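Local structure of hypothetical protein chuX (Escherichia coli O157:H7, 2OVI) at residues 39-44 against 104-109; 74-79 against 90-95; 118-123 against 135-140. The protein binds heme and probably serves as a carrier in the heme uptake and utilisation pathway of this enterohaemorrhagic bacterium. All blocks are in the same frame, centred on the assembly; numbering follows the deposited sequence.

Interaction 1: 39-44 against 104-109; sequences STVVPG and CTHIAL
V42 and I107 meet as an antiparallel hydrogen-bonded pair: V42 N donates to I107 O at 2.9 Å with an N-H...O angle of 172°, and I107 N returns a bond to V42 O. T40 and L109 repeat the exchange two residues along the ladder, while V41 and A108 between them form a non-hydrogen-bonded pair. T40 O, already bonded to L109 N, also takes a CA-H...O contact from A108 CA at 3.0 Å.

The V42 side chain can be followed outward. Its CB holds two methyls that part company. With CG1 beside the backbone N (chi1 -65°), CG2 is set between the backbone N and the carbonyl carbon and swung toward the partner strand, where it sits 3.4 Å from I107 O and 3.9 Å from I107 CB. V42 also packs on L160 of helix 147-160, which L109 touches too, so this face belongs to the core beneath that helix. V41 and A108 share the other face. H106 runs alongside V41, with V41 CG2 4.1 Å from H106 CD2 and R34 of helix 29-34 touching both. H106 ND1 is held by T105 OG1 at 2.8 Å.

Past P43 the ladder fades into a single weak bond from G44 N to T105 O. Strand 40-43 is the outermost strand of the six-stranded sheet within this chain. Four backbone bonds set its register on 106-109, and apolar side chains bury the pair: V42 and L109 pack under helix 147-160 and V41 and A108 on helix 29-34, while I107 also packs on strand 117-125.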
loop_
_atom_site.group_PDB
_atom_site.type_symbol
_atom_site.label_atom_id
_atom_site.label_comp_id
_atom_site.label_asym_id
_atom_site.label_seq_id
_atom_site.Cartn_x
_atom_site.Cartn_y
_atom_site.Cartn_z
ATOM N N SER A 39 18.772 17.974 1.850
ATOM C CA SER A 39 18.047 16.864 2.482
ATOM C C SER A 39 18.565 16.610 3.902
ATOM O O SER A 39 19.711 16.938 4.235
ATOM C CB SER A 39 18.232 15.551 1.681
ATOM O OG SER A 39 19.606 15.142 1.737
ATOM N N THR A 40 17.703 16.041 4.737
ATOM C CA THR A 40 18.106 15.653 6.088
ATOM C C THR A 40 17.942 14.146 6.266
ATOM O O THR A 40 16.836 13.605 6.095
ATOM C CB THR A 40 17.272 16.391 7.159
ATOM O OG1 THR A 40 17.437 17.800 6.971
ATOM C CG2 THR A 40 17.752 16.020 8.579
ATOM N N VAL A 41 19.027 13.460 6.591
ATOM C CA VAL A 41 18.933 12.019 6.789
ATOM C C VAL A 41 19.437 11.668 8.183
ATOM O O VAL A 41 20.493 12.105 8.579
ATOM C CB VAL A 41 19.721 11.213 5.700
ATOM C CG1 VAL A 41 21.149 11.592 5.744
ATOM C CG2 VAL A 41 19.599 9.633 5.956
ATOM N N VAL A 42 18.615 10.945 8.943
ATOM C CA VAL A 42 18.941 10.507 10.286
ATOM C C VAL A 42 18.717 8.992 10.425
ATOM O O VAL A 42 18.015 8.384 9.590
ATOM C CB VAL A 42 18.016 11.214 11.321
ATOM C CG1 VAL A 42 18.292 12.763 11.319
ATOM C CG2 VAL A 42 16.506 10.926 10.965
ATOM N N PRO A 43 19.290 8.373 11.451
ATOM C CA PRO A 43 19.148 6.937 11.711
ATOM C C PRO A 43 17.741 6.564 12.164
ATOM O O PRO A 43 16.990 7.441 12.637
ATOM C CB PRO A 43 20.175 6.622 12.811
ATOM C CG PRO A 43 20.592 7.916 13.359
ATOM C CD PRO A 43 20.343 8.986 12.314
ATOM N N GLY A 44 17.432 5.265 12.044
ATOM C CA GLY A 44 16.109 4.732 12.395
ATOM C C GLY A 44 15.729 4.993 13.853
ATOM O O GLY A 44 14.577 4.838 14.276
ATOM N N CYS A 104 13.378 -0.155 10.056
ATOM C CA CYS A 104 13.650 1.136 9.532
ATOM C C CYS A 104 15.040 1.567 10.050
ATOM O O CYS A 104 15.228 1.794 11.255
ATOM C CB CYS A 104 12.556 2.141 9.982
ATOM S SG CYS A 104 12.932 3.917 9.435
ATOM N N THR A 105 15.991 1.698 9.125
ATOM C CA THR A 105 17.385 2.086 9.454
ATOM C C THR A 105 17.741 3.570 9.233
ATOM O O THR A 105 18.771 4.081 9.721
ATOM C CB THR A 105 18.418 1.276 8.611
ATOM O OG1 THR A 105 18.235 1.556 7.202
ATOM C CG2 THR A 105 18.306 -0.260 8.936
ATOM N N HIS A 106 16.923 4.233 8.430
ATOM C CA HIS A 106 17.143 5.647 8.087
ATOM C C HIS A 106 15.823 6.335 7.823
ATOM O O HIS A 106 14.849 5.713 7.297
ATOM C CB HIS A 106 17.962 5.829 6.749
ATOM C CG HIS A 106 19.364 5.247 6.785
ATOM N ND1 HIS A 106 19.637 3.930 6.502
ATOM C CD2 HIS A 106 20.556 5.823 7.087
ATOM C CE1 HIS A 106 20.937 3.707 6.619
ATOM N NE2 HIS A 106 21.521 4.851 6.974
ATOM N N ILE A 107 15.805 7.628 8.127
ATOM C CA ILE A 107 14.653 8.436 7.843
ATOM C C ILE A 107 15.148 9.705 7.182
ATOM O O ILE A 107 16.138 10.287 7.634
ATOM C CB ILE A 107 13.884 8.786 9.128
ATOM C CG1 ILE A 107 13.343 7.483 9.747
ATOM C CG2 ILE A 107 12.703 9.732 8.793
ATOM C CD1 ILE A 107 12.809 7.624 11.171
ATOM N N ALA A 108 14.481 10.130 6.112
ATOM C CA ALA A 108 14.930 11.363 5.435
ATOM C C ALA A 108 13.792 12.370 5.261
ATOM O O ALA A 108 12.614 11.984 5.029
ATOM C CB ALA A 108 15.617 11.065 3.998
ATOM N N LEU A 109 14.145 13.656 5.399
ATOM C CA LEU A 109 13.173 14.711 5.129
ATOM C C LEU A 109 13.721 15.414 3.921
ATOM O O LEU A 109 14.874 15.820 3.912
ATOM C CB LEU A 109 13.013 15.692 6.289
ATOM C CG LEU A 109 12.025 15.226 7.371
ATOM C CD1 LEU A 109 12.707 14.115 8.138
ATOM C CD2 LEU A 109 11.573 16.399 8.318
HETATM O O HOH W 1 15.804 18.772 5.277
#

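Interaction 2: 74-79 against 90-95; sequences SGELPS and RGKHGM
The guanidinium of R90 is met near its plane, at the edge, by S79 OG. R90 NE donates to S79 OG at 3.0 Å with an N-H...O angle of 152°, and NH1 adds a weak bond; the oxygen lies 18° out of the guanidinium plane as seen from NE. The chain of R90, bent at chi2 and chi3, curls round the same hydroxyl, and R90 CB lies 3.3 Å from S79 OG. The S79 backbone joins the grip, since R90 N donates to S79 O at 2.7 Å.

The P78 ring, puckered rather than flat, lies against two side chains of 90-95. P78 CB presses on K92 CB at 3.4 Å, tighter than ordinary van der Waals contact, and P78 CD is 4.0 Å from M95 SD, where the methionine chain crosses the proline at roughly a right angle.

These residues flank a small three-stranded antiparallel sheet. Segment 74-79 leads into strand 80-83 after the corner at G75, and K92 to M95 form a type II' beta turn between strands 86-89 and 95-99. M95 also pairs with a strand of the second subunit and packs on L71 of that chain, so the M95 end of the contact borders the second subunit, where the sheet continues from one chain into the other.

K92 runs back over 74-79, its CG anti to the backbone N (chi1 174°), which brings K92 CG to 3.8 Å from E76 O. The bends farther out carry K92 NZ to a water 2.9 Å away. That water accepts from S79 N as well and donates to R90 O, bridging both segments.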
loop_
_atom_site.group_PDB
_atom_site.type_symbol
_atom_site.label_atom_id
_atom_site.label_comp_id
_atom_site.label_asym_id
_atom_site.label_seq_id
_atom_site.Cartn_x
_atom_site.Cartn_y
_atom_site.Cartn_z
ATOM N N SER A 74 -4.885 9.801 2.183
ATOM C CA SER A 74 -4.854 11.173 2.684
ATOM C C SER A 74 -5.664 11.192 3.942
ATOM O O SER A 74 -6.733 10.586 3.972
ATOM C CB SER A 74 -5.499 12.127 1.697
ATOM O OG SER A 74 -4.732 12.153 0.513
ATOM N N GLY A 75 -5.175 11.889 4.963
ATOM C CA GLY A 75 -5.884 11.966 6.245
ATOM C C GLY A 75 -4.842 12.183 7.323
ATOM O O GLY A 75 -3.637 12.169 7.020
ATOM N N GLU A 76 -5.258 12.385 8.560
ATOM C CA GLU A 76 -4.275 12.589 9.605
ATOM C C GLU A 76 -3.514 11.281 9.786
ATOM O O GLU A 76 -4.069 10.213 9.600
ATOM C CB GLU A 76 -4.955 13.024 10.882
ATOM C CG GLU A 76 -5.766 14.279 10.655
ATOM C CD GLU A 76 -6.378 14.765 11.924
ATOM O OE1 GLU A 76 -7.056 13.952 12.581
ATOM O OE2 GLU A 76 -6.182 15.948 12.269
ATOM N N LEU A 77 -2.232 11.375 10.102
ATOM C CA LEU A 77 -1.427 10.164 10.237
ATOM C C LEU A 77 -1.898 9.464 11.521
ATOM O O LEU A 77 -1.934 10.080 12.567
ATOM C CB LEU A 77 0.078 10.506 10.354
ATOM C CG LEU A 77 1.034 9.300 10.236
ATOM C CD1 LEU A 77 0.993 8.779 8.780
ATOM C CD2 LEU A 77 2.442 9.640 10.658
ATOM N N PRO A 78 -2.293 8.181 11.435
ATOM C CA PRO A 78 -2.728 7.527 12.680
ATOM C C PRO A 78 -1.568 7.365 13.688
ATOM O O PRO A 78 -0.392 7.281 13.306
ATOM C CB PRO A 78 -3.363 6.198 12.204
ATOM C CG PRO A 78 -2.911 6.013 10.782
ATOM C CD PRO A 78 -2.547 7.368 10.229
ATOM N N SER A 79 -1.881 7.450 14.980
ATOM C CA SER A 79 -0.866 7.289 16.020
ATOM C C SER A 79 -0.537 5.775 16.028
ATOM O O SER A 79 -1.286 4.978 15.455
ATOM C CB SER A 79 -1.423 7.698 17.382
ATOM O OG SER A 79 -2.503 6.855 17.744
ATOM N N ARG A 90 -3.159 3.056 15.315
ATOM C CA ARG A 90 -4.431 3.181 15.970
ATOM C C ARG A 90 -5.368 3.671 14.859
ATOM O O ARG A 90 -5.408 4.871 14.539
ATOM C CB ARG A 90 -4.304 4.191 17.102
ATOM C CG ARG A 90 -4.995 3.800 18.375
ATOM C CD ARG A 90 -4.014 3.514 19.550
ATOM N NE ARG A 90 -2.877 4.415 19.522
ATOM C CZ ARG A 90 -1.976 4.555 20.492
ATOM N NH1 ARG A 90 -0.970 5.390 20.323
ATOM N NH2 ARG A 90 -2.094 3.901 21.618
ATOM N N GLY A 91 -6.087 2.725 14.248
ATOM C CA GLY A 91 -7.034 3.003 13.161
ATOM C C GLY A 91 -7.595 4.422 13.139
ATOM O O GLY A 91 -8.267 4.888 14.076
ATOM N N LYS A 92 -7.334 5.108 12.035
ATOM C CA LYS A 92 -7.757 6.506 11.895
ATOM C C LYS A 92 -8.325 6.691 10.477
ATOM O O LYS A 92 -7.579 6.537 9.498
ATOM C CB LYS A 92 -6.526 7.397 12.141
ATOM C CG LYS A 92 -6.760 8.840 11.895
ATOM C CD LYS A 92 -6.961 9.544 13.200
ATOM C CE LYS A 92 -5.621 9.927 13.798
ATOM N NZ LYS A 92 -5.722 10.096 15.268
ATOM N N HIS A 93 -9.619 7.031 10.388
ATOM C CA HIS A 93 -10.330 7.166 9.104
ATOM C C HIS A 93 -10.375 5.773 8.471
ATOM O O HIS A 93 -10.819 4.796 9.069
ATOM C CB HIS A 93 -9.608 8.109 8.171
ATOM N N GLY A 94 -9.896 5.672 7.252
ATOM C CA GLY A 94 -9.941 4.368 6.636
ATOM C C GLY A 94 -8.646 3.615 6.809
ATOM O O GLY A 94 -8.615 2.412 6.648
ATOM N N MET A 95 -7.592 4.317 7.194
ATOM C CA MET A 95 -6.274 3.711 7.298
ATOM C C MET A 95 -5.754 3.094 8.618
ATOM O O MET A 95 -5.676 3.748 9.647
ATOM C CB MET A 95 -5.264 4.723 6.789
ATOM C CG MET A 95 -3.865 4.307 7.002
ATOM S SD MET A 95 -2.685 5.613 6.649
ATOM C CE MET A 95 -1.766 4.712 5.738
HETATM O O HOH W 2 -4.650 7.439 15.307
#

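Interaction 3: 118-123 against 135-140; sequences DTASIL and IFLGRD
D118 O receives a bond from R139 NH1 at 2.9 Å, with an N-H...O angle of 138° and the oxygen tilted from the guanidinium plane. R139 NH2 has a weak bond to R143 O. At T119 the hydroxyl stands anti to the backbone N (chi1 -156°), a torsion that brings T119 OG1 near the plane of the F136 ring at its edge, 3.9 Å from F136 CD2.

A120 O takes the bond from L137 N, nearly linear at the hydrogen (171°), and a water that also donates to L137 O. A120 CB faces L137 CD2, and both residues touch F153 of helix 147-160. S121 returns to the F136 side. S121 CB sits over one face of the F136 ring as a CH-pi contact, 3.7 Å from the centroid and displaced toward the rim, while OG approaches CE2. I122 then forms the hydrogen-bonded pair with I135: I122 N reaches I135 O at 2.6 Å, and I135 N bonds back to I122 O. I122 CD1 meets L137 CD1 at 4.2 Å, returning to the side of F153.

The pairing is that of a beta hairpin, strands 117-125 and 131-137, within the six-stranded antiparallel sheet. One face is aliphatic, with A120, I122 and L137 lying beneath a helix; the other sets hydroxyl-bearing residues against an aromatic ring. So where the backbone ladder stops after L137, the R139 guanidinium still bonds the start of the partner strand at D118 O.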
loop_
_atom_site.group_PDB
_atom_site.type_symbol
_atom_site.label_atom_id
_atom_site.label_comp_id
_atom_site.label_asym_id
_atom_site.label_seq_id
_atom_site.Cartn_x
_atom_site.Cartn_y
_atom_site.Cartn_z
ATOM N N ASP A 118 6.381 22.528 -5.710
ATOM C CA ASP A 118 7.213 22.228 -4.559
ATOM C C ASP A 118 6.634 21.010 -3.847
ATOM O O ASP A 118 5.404 20.861 -3.705
ATOM C CB ASP A 118 7.260 23.399 -3.587
ATOM C CG ASP A 118 7.640 24.688 -4.264
ATOM O OD1 ASP A 118 8.550 24.670 -5.141
ATOM O OD2 ASP A 118 7.023 25.714 -3.910
ATOM N N THR A 119 7.534 20.156 -3.383
ATOM C CA THR A 119 7.108 18.944 -2.710
ATOM C C THR A 119 7.946 18.760 -1.433
ATOM O O THR A 119 9.092 19.163 -1.357
ATOM C CB THR A 119 7.275 17.767 -3.703
ATOM O OG1 THR A 119 6.412 16.684 -3.365
ATOM C CG2 THR A 119 8.673 17.290 -3.667
ATOM N N ALA A 120 7.337 18.203 -0.396
ATOM C CA ALA A 120 8.050 17.944 0.834
ATOM C C ALA A 120 7.601 16.561 1.296
ATOM O O ALA A 120 6.387 16.269 1.451
ATOM C CB ALA A 120 7.721 19.010 1.939
ATOM N N SER A 121 8.574 15.708 1.557
ATOM C CA SER A 121 8.177 14.382 2.020
ATOM C C SER A 121 9.124 13.795 3.077
ATOM O O SER A 121 10.251 14.247 3.295
ATOM C CB SER A 121 8.063 13.462 0.809
ATOM O OG SER A 121 9.305 13.435 0.133
ATOM N N ILE A 122 8.645 12.763 3.731
ATOM C CA ILE A 122 9.401 12.066 4.739
ATOM C C ILE A 122 9.488 10.636 4.219
ATOM O O ILE A 122 8.457 10.006 3.902
ATOM C CB ILE A 122 8.670 12.068 6.112
ATOM C CG1 ILE A 122 8.607 13.488 6.717
ATOM C CG2 ILE A 122 9.405 11.147 7.099
ATOM C CD1 ILE A 122 7.252 14.133 6.608
ATOM N N LEU A 123 10.711 10.132 4.130
ATOM C CA LEU A 123 10.943 8.758 3.634
ATOM C C LEU A 123 11.504 7.883 4.722
ATOM O O LEU A 123 12.443 8.265 5.390
ATOM C CB LEU A 123 11.886 8.722 2.432
ATOM C CG LEU A 123 11.261 9.194 1.109
ATOM C CD1 LEU A 123 11.135 10.676 1.155
ATOM C CD2 LEU A 123 12.126 8.833 -0.091
ATOM N N ILE A 135 5.684 9.693 3.434
ATOM C CA ILE A 135 4.591 10.582 3.849
ATOM C C ILE A 135 4.918 11.942 3.157
ATOM O O ILE A 135 6.070 12.461 3.253
ATOM C CB ILE A 135 4.545 10.865 5.317
ATOM C CG1 ILE A 135 4.388 9.592 6.182
ATOM C CG2 ILE A 135 3.397 11.891 5.560
ATOM C CD1 ILE A 135 3.133 8.879 5.992
ATOM N N PHE A 136 3.909 12.504 2.507
ATOM C CA PHE A 136 4.006 13.795 1.764
ATOM C C PHE A 136 3.131 14.817 2.455
ATOM O O PHE A 136 2.018 14.509 2.881
ATOM C CB PHE A 136 3.499 13.656 0.315
ATOM C CG PHE A 136 4.430 12.892 -0.560
ATOM C CD1 PHE A 136 4.357 11.503 -0.632
ATOM C CD2 PHE A 136 5.414 13.549 -1.285
ATOM C CE1 PHE A 136 5.243 10.780 -1.408
ATOM C CE2 PHE A 136 6.326 12.836 -2.073
ATOM C CZ PHE A 136 6.237 11.441 -2.138
ATOM N N LEU A 137 3.644 16.037 2.564
ATOM C CA LEU A 137 2.928 17.123 3.235
ATOM C C LEU A 137 1.680 17.340 2.471
ATOM O O LEU A 137 1.671 17.130 1.272
ATOM C CB LEU A 137 3.768 18.392 3.271
ATOM C CG LEU A 137 4.238 18.572 4.722
ATOM C CD1 LEU A 137 4.935 17.301 5.145
ATOM C CD2 LEU A 137 5.193 19.825 4.882
ATOM N N GLY A 138 0.628 17.700 3.202
ATOM C CA GLY A 138 -0.660 17.946 2.605
ATOM C C GLY A 138 -0.685 19.220 1.775
ATOM O O GLY A 138 0.057 20.188 2.047
ATOM N N ARG A 139 -1.562 19.185 0.774
ATOM C CA ARG A 139 -1.808 20.265 -0.177
ATOM C C ARG A 139 -2.805 21.320 0.306
ATOM O O ARG A 139 -2.855 21.673 1.496
ATOM C CB ARG A 139 -2.337 19.688 -1.483
ATOM C CG ARG A 139 -1.297 18.952 -2.268
ATOM C CD ARG A 139 -0.309 19.923 -2.820
ATOM N NE ARG A 139 0.903 19.248 -3.262
ATOM C CZ ARG A 139 1.979 19.880 -3.722
ATOM N NH1 ARG A 139 3.043 19.171 -4.093
ATOM N NH2 ARG A 139 1.987 21.216 -3.824
ATOM N N ASP A 140 -3.598 21.813 -0.645
ATOM C CA ASP A 140 -4.575 22.861 -0.384
ATOM C C ASP A 140 -5.722 22.714 -1.345
ATOM O O ASP A 140 -5.652 21.914 -2.276
ATOM C CB ASP A 140 -3.944 24.228 -0.657
ATOM C CG ASP A 140 -4.170 25.201 0.458
ATOM O OD1 ASP A 140 -3.766 26.368 0.297
ATOM O OD2 ASP A 140 -4.740 24.799 1.499
HETATM O O HOH W 3 4.057 17.229 -0.506
#

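Overall arrangement
From the N terminus, 39-44 comes first, and its pairing with 104-109 closes a long loop of 59 residues. Within that loop, interaction 2 closes a short one, bringing 90-95 back to 74-79 around strands 80-83 and 86-89. Interaction 3 follows in series, closing the hairpin of strands 117-125 and 131-137. None cross. Interactions 1 and 3 share the large sheet: strands 106-114 and 117-125 are neighbours, and A108 O lies 2.8 Å from L123 N, a probable hydrogen bond. Interaction 2 sits where the chain passes from the large sheet to the small one, and L77 CD1 reaches I135 CD1 at 3.5 Å. Interactions 1 and 2 do not touch, their nearest atoms about 10 Å apart.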